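PDB 1LKX: myosin IE heavy chain from Dictyostelium discoideum, which binds actin, hydrolyses ATP in an actin-activated cycle and may move membranes relative to actin, the present chain being its motor domain. Local coordinates for residues A[93-98]-A[581-586]; A[163-168]-A[379-384]; A[451-456]-A[479-484]; A[486-491]-A[502-507]. All blocks are in the same frame, centred on the assembly; numbering follows the deposited sequence.

Contact 1: residues A[93-98]-A[581-586]; sequences ENQCVI and SPHYVR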
# COMPACT_ATOMS: atom_id res chain seq x y z
N GLU A 93 -14.65 4.57 -19.28
CA GLU A 93 -14.21 5.43 -18.19
C GLU A 93 -13.15 4.70 -17.36
O GLU A 93 -13.00 3.49 -17.45
CB GLU A 93 -15.39 5.77 -17.28
CG GLU A 93 -16.66 6.18 -17.99
CD GLU A 93 -17.78 6.52 -17.02
OE1 GLU A 93 -18.10 5.68 -16.13
OE2 GLU A 93 -18.34 7.63 -17.13
N ASN A 94 -12.43 5.45 -16.53
CA ASN A 94 -11.41 4.86 -15.67
C ASN A 94 -11.98 4.09 -14.49
O ASN A 94 -12.95 4.51 -13.87
CB ASN A 94 -10.49 5.94 -15.14
CG ASN A 94 -9.66 6.58 -16.21
OD1 ASN A 94 -8.91 7.49 -15.94
ND2 ASN A 94 -9.80 6.09 -17.44
N GLN A 95 -11.34 2.97 -14.17
CA GLN A 95 -11.76 2.13 -13.05
C GLN A 95 -10.61 2.11 -12.05
O GLN A 95 -9.47 2.38 -12.41
CB GLN A 95 -12.03 0.71 -13.51
CG GLN A 95 -12.88 0.58 -14.75
CD GLN A 95 -14.26 1.15 -14.56
OE1 GLN A 95 -15.07 0.63 -13.79
NE2 GLN A 95 -14.55 2.24 -15.27
N CYS A 96 -10.91 1.78 -10.80
CA CYS A 96 -9.88 1.69 -9.78
C CYS A 96 -10.34 0.70 -8.73
O CYS A 96 -11.47 0.73 -8.28
CB CYS A 96 -9.62 3.03 -9.13
SG CYS A 96 -10.99 3.59 -8.14
N VAL A 97 -9.43 -0.19 -8.36
CA VAL A 97 -9.71 -1.19 -7.37
C VAL A 97 -9.03 -0.82 -6.06
O VAL A 97 -7.80 -0.70 -6.01
CB VAL A 97 -9.17 -2.54 -7.82
CG1 VAL A 97 -9.60 -3.62 -6.83
CG2 VAL A 97 -9.64 -2.83 -9.23
N ILE A 98 -9.82 -0.60 -5.00
CA ILE A 98 -9.23 -0.27 -3.71
C ILE A 98 -9.31 -1.48 -2.79
O ILE A 98 -10.39 -1.96 -2.45
CB ILE A 98 -9.92 0.95 -3.05
CG1 ILE A 98 -11.42 0.72 -2.92
CG2 ILE A 98 -9.63 2.21 -3.85
CD1 ILE A 98 -12.15 1.88 -2.17
N SER A 581 -14.54 4.66 -11.43
CA SER A 581 -15.64 3.83 -10.96
C SER A 581 -15.00 2.86 -9.99
O SER A 581 -14.12 2.09 -10.37
CB SER A 581 -16.30 3.05 -12.11
OG SER A 581 -17.03 3.91 -12.97
N PRO A 582 -15.43 2.88 -8.72
CA PRO A 582 -14.93 2.02 -7.64
C PRO A 582 -15.29 0.54 -7.74
O PRO A 582 -16.34 0.16 -8.26
CB PRO A 582 -15.54 2.64 -6.39
CG PRO A 582 -15.80 4.05 -6.79
CD PRO A 582 -16.33 3.90 -8.18
N HIS A 583 -14.39 -0.27 -7.20
CA HIS A 583 -14.53 -1.72 -7.14
C HIS A 583 -13.81 -2.01 -5.85
O HIS A 583 -12.65 -1.63 -5.69
CB HIS A 583 -13.81 -2.38 -8.31
CG HIS A 583 -14.46 -2.11 -9.63
ND1 HIS A 583 -15.59 -2.79 -10.05
CD2 HIS A 583 -14.17 -1.22 -10.60
CE1 HIS A 583 -15.97 -2.31 -11.22
NE2 HIS A 583 -15.13 -1.36 -11.58
N TYR A 584 -14.48 -2.66 -4.91
CA TYR A 584 -13.86 -2.89 -3.62
C TYR A 584 -13.55 -4.33 -3.27
O TYR A 584 -14.34 -5.24 -3.53
CB TYR A 584 -14.71 -2.28 -2.51
CG TYR A 584 -15.55 -1.10 -2.95
CD1 TYR A 584 -16.77 -1.30 -3.61
CD2 TYR A 584 -15.13 0.20 -2.71
CE1 TYR A 584 -17.55 -0.22 -4.01
CE2 TYR A 584 -15.89 1.29 -3.11
CZ TYR A 584 -17.11 1.08 -3.76
OH TYR A 584 -17.88 2.16 -4.15
N VAL A 585 -12.39 -4.51 -2.66
CA VAL A 585 -11.93 -5.81 -2.19
C VAL A 585 -11.55 -5.52 -0.77
O VAL A 585 -10.90 -4.52 -0.52
CB VAL A 585 -10.67 -6.31 -2.94
CG1 VAL A 585 -10.14 -7.57 -2.30
CG2 VAL A 585 -11.00 -6.60 -4.39
N ARG A 586 -11.97 -6.34 0.17
CA ARG A 586 -11.61 -6.12 1.56
C ARG A 586 -11.04 -7.41 2.14
O ARG A 586 -11.77 -8.38 2.34
CB ARG A 586 -12.82 -5.65 2.36
CG ARG A 586 -13.65 -4.64 1.61
CD ARG A 586 -14.28 -3.64 2.55
NE ARG A 586 -13.26 -2.79 3.14
CZ ARG A 586 -13.52 -1.74 3.91
NH1 ARG A 586 -12.52 -1.01 4.41
NH2 ARG A 586 -14.78 -1.42 4.18
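Main-chain hydrogen bonds carry most of the join between the parallel strands 95-98 and 581-586. S581 N donates to N94 O at 2.9 Å, and S581 O in turn receives C96 N at 3.3 Å. Further on, I98 N meets H583 O at 3.1 Å, nearly along the C=O axis, and V585 N reaches I98 O from above the carbonyl plane. Between these, the bond from H583 N to C96 O is bent and weak.

Polar side chains add a second link on the face that carries Q95 and H583. The Q95 chain folds at chi2 (-62°), which brings its amide across S581 CB toward the imidazole. H583 NE2 donates to a lone pair of Q95 OE1 at 3.0 Å, and the acceptor lies in the ring plane although amide and ring planes are 57° apart. At its other end the amide is held by Q95 NE2 donating to E93 O (3.0 Å), so its rotation is fixed from both sides. An alanine in place of Q95 would lose both bonds and would probably leave the H583 ring less firmly oriented.

Apolar contacts complete the seam. I98 CD1 sits at the edge of the Y584 ring, 3.5 Å from Y584 CD2, on the face covered by F414 and L577, while V97 CG1 meets V585 CG2 at 4.1 Å on the other, beside helix 77-91.

Such a parallel pair belongs to the central sheet of the myosin motor, whose strand 95-100 runs straight into the ATP-binding P-loop, G101 to T108.

Contact 2: residues A[163-168]-A[379-384]; sequences YMEMQF and GPVIGI. Unlike the reference sequence in segment 379-384: P380 (reference Thr).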
# COMPACT_ATOMS: atom_id res chain seq x y z
N TYR A 163 0.44 2.35 -6.33
CA TYR A 163 -0.78 2.51 -7.10
C TYR A 163 -0.34 2.15 -8.51
O TYR A 163 0.45 2.85 -9.11
CB TYR A 163 -1.26 3.95 -7.04
CG TYR A 163 -2.53 4.19 -7.82
CD1 TYR A 163 -3.74 3.63 -7.42
CD2 TYR A 163 -2.53 5.01 -8.95
CE1 TYR A 163 -4.92 3.88 -8.13
CE2 TYR A 163 -3.70 5.27 -9.67
CZ TYR A 163 -4.89 4.70 -9.24
OH TYR A 163 -6.07 4.98 -9.92
N MET A 164 -0.85 1.04 -9.01
CA MET A 164 -0.50 0.55 -10.34
C MET A 164 -1.62 0.88 -11.31
O MET A 164 -2.76 0.50 -11.11
CB MET A 164 -0.30 -0.96 -10.29
CG MET A 164 0.97 -1.47 -10.95
SD MET A 164 1.17 -1.04 -12.71
CE MET A 164 -0.44 -1.62 -13.37
N GLU A 165 -1.28 1.59 -12.38
CA GLU A 165 -2.28 1.94 -13.37
C GLU A 165 -2.13 1.16 -14.67
O GLU A 165 -1.14 1.30 -15.37
CB GLU A 165 -2.23 3.42 -13.69
CG GLU A 165 -2.89 4.27 -12.63
CD GLU A 165 -2.95 5.73 -13.02
OE1 GLU A 165 -3.64 6.50 -12.30
OE2 GLU A 165 -2.32 6.10 -14.04
N MET A 166 -3.14 0.35 -14.98
CA MET A 166 -3.16 -0.43 -16.21
C MET A 166 -3.69 0.49 -17.31
O MET A 166 -4.79 1.03 -17.19
CB MET A 166 -4.10 -1.62 -16.06
CG MET A 166 -3.86 -2.52 -14.84
SD MET A 166 -2.56 -3.74 -15.07
CE MET A 166 -3.08 -4.48 -16.72
N GLN A 167 -2.92 0.65 -18.39
CA GLN A 167 -3.34 1.51 -19.49
C GLN A 167 -3.84 0.71 -20.68
O GLN A 167 -3.15 -0.20 -21.16
CB GLN A 167 -2.17 2.38 -19.92
CG GLN A 167 -1.56 3.18 -18.80
CD GLN A 167 -0.22 3.78 -19.17
OE1 GLN A 167 0.44 4.40 -18.34
NE2 GLN A 167 0.18 3.61 -20.42
N PHE A 168 -5.03 1.04 -21.16
CA PHE A 168 -5.62 0.36 -22.30
C PHE A 168 -6.03 1.38 -23.34
O PHE A 168 -6.11 2.58 -23.03
CB PHE A 168 -6.89 -0.40 -21.90
CG PHE A 168 -6.69 -1.37 -20.79
CD1 PHE A 168 -6.56 -0.92 -19.48
CD2 PHE A 168 -6.63 -2.73 -21.04
CE1 PHE A 168 -6.37 -1.82 -18.44
CE2 PHE A 168 -6.44 -3.64 -20.01
CZ PHE A 168 -6.31 -3.18 -18.70
N GLY A 379 -5.69 6.67 -23.52
CA GLY A 379 -6.80 5.74 -23.42
C GLY A 379 -7.31 5.57 -22.01
O GLY A 379 -6.84 6.26 -21.11
N PRO A 380 -8.29 4.67 -21.79
CA PRO A 380 -8.85 4.44 -20.46
C PRO A 380 -7.86 3.71 -19.59
O PRO A 380 -7.00 3.00 -20.09
CB PRO A 380 -10.09 3.59 -20.75
CG PRO A 380 -9.64 2.78 -21.91
CD PRO A 380 -8.91 3.79 -22.79
N VAL A 381 -7.98 3.90 -18.28
CA VAL A 381 -7.08 3.30 -17.31
C VAL A 381 -7.77 2.53 -16.19
O VAL A 381 -8.90 2.84 -15.81
CB VAL A 381 -6.23 4.39 -16.65
CG1 VAL A 381 -5.37 3.81 -15.56
CG2 VAL A 381 -5.39 5.07 -17.69
N ILE A 382 -7.09 1.52 -15.66
CA ILE A 382 -7.64 0.77 -14.55
C ILE A 382 -6.59 0.80 -13.45
O ILE A 382 -5.56 0.16 -13.56
CB ILE A 382 -7.94 -0.68 -14.91
CG1 ILE A 382 -9.20 -0.77 -15.76
CG2 ILE A 382 -8.14 -1.48 -13.65
CD1 ILE A 382 -9.67 -2.19 -15.99
N GLY A 383 -6.85 1.58 -12.41
CA GLY A 383 -5.90 1.67 -11.32
C GLY A 383 -6.12 0.58 -10.29
O GLY A 383 -7.23 0.09 -10.12
N ILE A 384 -5.05 0.20 -9.62
CA ILE A 384 -5.10 -0.82 -8.59
C ILE A 384 -4.31 -0.27 -7.42
O ILE A 384 -3.14 0.07 -7.57
CB ILE A 384 -4.46 -2.12 -9.07
CG1 ILE A 384 -5.11 -2.59 -10.37
CG2 ILE A 384 -4.62 -3.18 -8.01
CD1 ILE A 384 -4.49 -3.86 -10.93
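Two aromatic rings, Y163 and F168, flank residues 379-384 near the two ends of the paired strands. At the edge of the F168 ring, in its plane, lies P380 O, while F168 CE1 approaches I382 CB obliquely at 4.0 Å. The Y163 ring has E165 OE1 at its edge, again in plane. With CG anti to the backbone N (chi1 180°), Y163 swings along the neighbouring strand until its OH is 3.6 Å from G383 CA, taking up the place where a beta carbon on that residue would stand.

Between the rings, which lie on opposite faces of the sheet, runs an antiparallel ladder. M164 and I384 exchange two bonds, M164 N to I384 O at 2.9 Å and I384 N to M164 O at 2.7 Å, and M166 and I382 form the next hydrogen-bonded pair. E165 with G383 and Q167 with V381 are the non-hydrogen-bonded pairs. F168 N then closes the ladder on P380 O (3.0 Å), nearly along the C=O axis.

On the face of M164, M166, I382 and I384 the packing is apolar: M166 CB lies 4.1 Å from I382 CB, and M166 CG 4.2 Å from I384 CD1. The M166 chain bends at chi2 and chi3, and M115 of helix 107-121 covers it. On the other face E165 CB rests on V381 CG1 at 3.7 Å.

This is one of the antiparallel pairs of the myosin motor's central sheet; strand 381-386 leads to Y388 and G389 of the vanadate pocket, and strand 161-168 follows N154 and N156 of the ADP pocket and S157 and S158 of the vanadate one.

Contact 3: residues A[451-456]-A[479-484]; sequences KPIGLI and KQFEKN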
# COMPACT_ATOMS: atom_id res chain seq x y z
N LYS A 451 -4.72 19.29 8.98
CA LYS A 451 -4.73 20.75 8.86
C LYS A 451 -4.33 21.52 10.13
O LYS A 451 -4.14 20.89 11.17
CB LYS A 451 -6.11 21.20 8.35
CG LYS A 451 -6.37 20.76 6.90
CD LYS A 451 -6.66 19.25 6.79
CE LYS A 451 -6.63 18.74 5.35
NZ LYS A 451 -5.24 18.55 4.83
N PRO A 452 -4.19 22.88 10.06
CA PRO A 452 -3.80 23.79 11.18
C PRO A 452 -4.27 23.30 12.54
O PRO A 452 -5.47 23.32 12.82
CB PRO A 452 -4.46 25.11 10.81
CG PRO A 452 -4.35 25.11 9.34
CD PRO A 452 -4.71 23.68 8.93
N ILE A 453 -3.33 22.87 13.38
CA ILE A 453 -3.67 22.32 14.70
C ILE A 453 -4.00 20.83 14.50
O ILE A 453 -5.09 20.37 14.83
CB ILE A 453 -4.91 22.99 15.34
CG1 ILE A 453 -4.73 24.50 15.39
CG2 ILE A 453 -5.11 22.48 16.75
CD1 ILE A 453 -5.99 25.24 15.76
N GLY A 454 -3.06 20.10 13.92
CA GLY A 454 -3.23 18.69 13.68
C GLY A 454 -1.90 18.07 14.00
O GLY A 454 -0.89 18.78 14.03
N LEU A 455 -1.86 16.77 14.25
CA LEU A 455 -0.59 16.13 14.59
C LEU A 455 0.58 16.50 13.68
O LEU A 455 1.54 17.11 14.14
CB LEU A 455 -0.75 14.62 14.62
CG LEU A 455 -1.65 14.05 15.70
CD1 LEU A 455 -1.62 12.54 15.61
CD2 LEU A 455 -1.19 14.52 17.07
N ILE A 456 0.51 16.15 12.41
CA ILE A 456 1.64 16.46 11.54
C ILE A 456 1.85 17.94 11.30
O ILE A 456 2.94 18.36 10.92
CB ILE A 456 1.56 15.72 10.19
CG1 ILE A 456 0.18 15.88 9.56
CG2 ILE A 456 1.90 14.24 10.39
CD1 ILE A 456 0.01 15.05 8.30
N LYS A 479 -1.19 19.03 25.26
CA LYS A 479 -1.92 20.20 25.72
C LYS A 479 -2.99 20.58 24.71
O LYS A 479 -4.16 20.71 25.05
CB LYS A 479 -0.97 21.38 25.93
CG LYS A 479 0.01 21.21 27.08
CD LYS A 479 0.87 22.46 27.26
CE LYS A 479 1.79 22.35 28.48
NZ LYS A 479 2.72 21.18 28.40
N GLN A 480 -2.58 20.73 23.45
CA GLN A 480 -3.47 21.12 22.37
C GLN A 480 -4.68 20.21 22.22
O GLN A 480 -5.73 20.63 21.75
CB GLN A 480 -2.69 21.15 21.05
CG GLN A 480 -3.51 21.54 19.84
CD GLN A 480 -4.07 22.95 19.94
OE1 GLN A 480 -3.31 23.92 20.04
NE2 GLN A 480 -5.38 23.08 19.90
N PHE A 481 -4.52 18.95 22.61
CA PHE A 481 -5.60 17.99 22.51
C PHE A 481 -6.02 17.46 23.87
O PHE A 481 -6.06 18.20 24.85
CB PHE A 481 -5.19 16.84 21.59
CG PHE A 481 -4.89 17.26 20.19
CD1 PHE A 481 -5.93 17.55 19.31
CD2 PHE A 481 -3.58 17.44 19.76
CE1 PHE A 481 -5.67 18.01 18.02
CE2 PHE A 481 -3.31 17.89 18.47
CZ PHE A 481 -4.36 18.18 17.60
N GLU A 482 -6.31 16.17 23.93
CA GLU A 482 -6.75 15.56 25.17
C GLU A 482 -7.82 16.43 25.79
O GLU A 482 -7.63 17.09 26.81
CB GLU A 482 -5.57 15.35 26.12
CG GLU A 482 -4.72 14.15 25.72
CD GLU A 482 -3.61 13.85 26.70
OE1 GLU A 482 -2.67 14.69 26.81
OE2 GLU A 482 -3.68 12.78 27.36
N LYS A 483 -8.93 16.42 25.09
CA LYS A 483 -10.17 17.11 25.38
C LYS A 483 -10.81 16.71 24.05
O LYS A 483 -11.97 17.00 23.75
CB LYS A 483 -9.95 18.63 25.46
CG LYS A 483 -10.98 19.35 26.34
CD LYS A 483 -11.04 18.72 27.74
CE LYS A 483 -12.16 19.30 28.60
NZ LYS A 483 -11.96 20.73 28.99
N ASN A 484 -9.98 16.01 23.29
CA ASN A 484 -10.29 15.47 21.99
C ASN A 484 -10.08 13.96 22.14
O ASN A 484 -9.04 13.53 22.64
CB ASN A 484 -9.32 16.07 20.95
CG ASN A 484 -9.34 15.33 19.61
OD1 ASN A 484 -8.89 14.21 19.51
ND2 ASN A 484 -9.86 15.98 18.57
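A small, purely van der Waals contact joins the start of one helix to the end of another: the turn leading into helix 455-464 meets the last residue of helix 470-480 and the one that follows it, and no hydrogen bond crosses between them. F481, the first residue to leave the helical path, shares the largest part with I453. Its CZ points at the backbone of the turn, 3.6 Å from I453 O, with that oxygen and G454 CA both at the ring edge, near its plane. L455 CD2 adds an oblique contact to F481 CE2 at 4.2 Å.

G454 occupies the N-cap position of helix 455-464, so the ring rests against the very entry of that helix. Both helices belong to the lower 50 kDa subdomain of the myosin motor, away from the nucleotide, and I448 also touches F481.

I453 has a positive phi (84°) that turns the chain. The side chains of I453 and Q480 cross at about a right angle, with I453 CG2 3.4 Å from Q480 CD. Q480 CG is anti to the backbone N, and the chain then bends at chi2 (63°). The same CG lies 3.9 Å above one face of the F481 ring, offset toward the rim.

Contact 4: residues A[486-491]-A[502-507]; sequences HLQSYV and CFRLKH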
# COMPACT_ATOMS: atom_id res chain seq x y z
N HIS A 486 -9.65 9.96 20.79
CA HIS A 486 -8.66 9.49 19.82
C HIS A 486 -7.23 9.80 20.23
O HIS A 486 -6.29 9.23 19.67
CB HIS A 486 -8.95 10.10 18.44
CG HIS A 486 -10.36 9.90 17.99
ND1 HIS A 486 -10.90 8.66 17.75
CD2 HIS A 486 -11.36 10.79 17.76
CE1 HIS A 486 -12.16 8.79 17.39
NE2 HIS A 486 -12.47 10.07 17.39
N LEU A 487 -7.06 10.71 21.19
CA LEU A 487 -5.72 11.06 21.68
C LEU A 487 -5.62 11.07 23.20
O LEU A 487 -6.33 11.78 23.89
CB LEU A 487 -5.28 12.43 21.14
CG LEU A 487 -3.92 12.96 21.62
CD1 LEU A 487 -2.90 11.85 21.69
CD2 LEU A 487 -3.43 14.04 20.68
N GLN A 488 -4.72 10.25 23.72
CA GLN A 488 -4.50 10.14 25.16
C GLN A 488 -3.02 10.26 25.47
O GLN A 488 -2.16 10.20 24.59
CB GLN A 488 -4.95 8.78 25.68
CG GLN A 488 -6.43 8.56 25.72
CD GLN A 488 -6.75 7.20 26.30
OE1 GLN A 488 -6.39 6.18 25.72
NE2 GLN A 488 -7.41 7.18 27.45
N SER A 489 -2.73 10.42 26.76
CA SER A 489 -1.36 10.51 27.23
C SER A 489 -1.38 10.32 28.74
O SER A 489 -2.40 10.55 29.40
CB SER A 489 -0.75 11.86 26.88
OG SER A 489 -1.20 12.85 27.78
N TYR A 490 -0.24 9.89 29.28
CA TYR A 490 -0.12 9.65 30.70
C TYR A 490 -0.51 10.90 31.48
O TYR A 490 -1.26 10.84 32.46
CB TYR A 490 1.31 9.26 31.05
CG TYR A 490 1.53 9.08 32.53
CD1 TYR A 490 0.91 8.05 33.23
CD2 TYR A 490 2.35 9.96 33.23
CE1 TYR A 490 1.09 7.91 34.60
CE2 TYR A 490 2.53 9.83 34.60
CZ TYR A 490 1.90 8.80 35.28
OH TYR A 490 2.06 8.69 36.64
N VAL A 491 -0.00 12.03 31.01
CA VAL A 491 -0.26 13.31 31.64
C VAL A 491 -1.74 13.56 31.91
O VAL A 491 -2.19 13.41 33.04
CB VAL A 491 0.29 14.44 30.78
CG1 VAL A 491 0.21 15.74 31.52
CG2 VAL A 491 1.72 14.13 30.39
N CYS A 502 5.57 8.81 25.14
CA CYS A 502 4.61 8.34 24.15
C CYS A 502 3.27 9.06 24.19
O CYS A 502 3.06 9.97 24.99
CB CYS A 502 4.37 6.84 24.36
SG CYS A 502 5.87 5.82 24.58
N PHE A 503 2.38 8.65 23.31
CA PHE A 503 1.03 9.18 23.24
C PHE A 503 0.15 8.16 22.52
O PHE A 503 0.57 7.55 21.54
CB PHE A 503 0.98 10.56 22.56
CG PHE A 503 1.09 10.52 21.08
CD1 PHE A 503 2.33 10.68 20.45
CD2 PHE A 503 -0.04 10.40 20.28
CE1 PHE A 503 2.43 10.72 19.05
CE2 PHE A 503 0.06 10.43 18.88
CZ PHE A 503 1.30 10.60 18.26
N ARG A 504 -1.04 7.94 23.06
CA ARG A 504 -1.99 6.98 22.52
C ARG A 504 -2.87 7.61 21.45
O ARG A 504 -3.34 8.73 21.60
CB ARG A 504 -2.85 6.44 23.67
CG ARG A 504 -4.11 5.69 23.28
CD ARG A 504 -3.87 4.21 23.12
NE ARG A 504 -3.20 3.60 24.27
CZ ARG A 504 -3.62 3.65 25.54
NH1 ARG A 504 -4.73 4.30 25.86
NH2 ARG A 504 -2.93 3.03 26.49
N LEU A 505 -3.07 6.90 20.36
CA LEU A 505 -3.91 7.39 19.29
C LEU A 505 -4.94 6.30 19.03
O LEU A 505 -4.60 5.17 18.75
CB LEU A 505 -3.06 7.66 18.04
CG LEU A 505 -3.69 8.36 16.83
CD1 LEU A 505 -4.52 9.52 17.30
CD2 LEU A 505 -2.60 8.85 15.90
N LYS A 506 -6.22 6.65 19.17
CA LYS A 506 -7.30 5.69 18.97
C LYS A 506 -7.72 5.60 17.52
O LYS A 506 -8.70 6.23 17.11
CB LYS A 506 -8.51 6.06 19.82
CG LYS A 506 -8.31 5.87 21.31
CD LYS A 506 -9.56 6.21 22.08
CE LYS A 506 -9.44 5.74 23.50
NZ LYS A 506 -9.35 4.25 23.60
N HIS A 507 -6.97 4.82 16.75
CA HIS A 507 -7.23 4.64 15.32
C HIS A 507 -8.55 3.92 15.12
O HIS A 507 -9.11 3.36 16.07
CB HIS A 507 -6.10 3.83 14.66
CG HIS A 507 -4.86 4.63 14.40
ND1 HIS A 507 -4.73 5.45 13.30
CD2 HIS A 507 -3.69 4.70 15.07
CE1 HIS A 507 -3.53 6.00 13.31
NE2 HIS A 507 -2.87 5.56 14.37
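Strands 487-488 and 502-507 are antiparallel neighbours in the small three-stranded sheet of the lower 50 kDa subdomain, completed by strand 510-515. Q488 and R504 form a hydrogen-bonded pair, Q488 N to R504 O at 3.0 Å and R504 N to Q488 O at 3.0 Å, each donor above the plane of the carbonyl it uses.

The R504 side chain runs beside that of Q488, both pointing the same way. Its CB packs on Q488 CB at 3.7 Å. CG, anti to the backbone N (chi1 166°), comes 3.4 Å from Q488 OE1, and CD stays near the same oxygen. Bends at chi2 and chi3 then fold the guanidinium back, so that NH1 meets Q488 OE1 at 2.5 Å. This bond is weak, with only 116° at the hydrogen; the oxygen lies at the guanidinium edge, in plane, while the amide plane is turned 57° away. At the tip, NH2 has a long, weak ion pair with D495. An alanine in place of R504 would lose everything beyond CB and would probably loosen the Q488 amide, whose OE1 would keep K506 CE as a neighbour at 3.8 Å.

K506 itself lies across H486 and ends in a salt bridge from its NZ to D511. On the opposite face of the sheet, L487 CD1 touches F503 CD2 at 3.5 Å, near I477 and L474 of helix 470-480.

On the other side of the non-hydrogen-bonded pair L487 with L505, K506 N donates to H486 O, and H486 ND1 makes a weak bond of 3.3 Å to K506 O.

The four contacts form two pairs at different places in one motor domain. Contacts 1 and 2, with centres about 11 Å apart, share the central sheet: strands 95-100 and 381-386 are neighbours in it, and G383 probably bonds with both Q95 O and V97 N. Contacts 3 and 4, also about 11 Å apart, lie in the lower 50 kDa subdomain, where F481 packs on L487 and E482 probably bonds to S489. About 33 to 39 Å separates the centres of the two pairs. Along the chain, contacts 2, 3 and 4 follow in series, all inside the loop closed by contact 1, so the nucleotide-binding core is completed by a strand that follows the excursion through that subdomain.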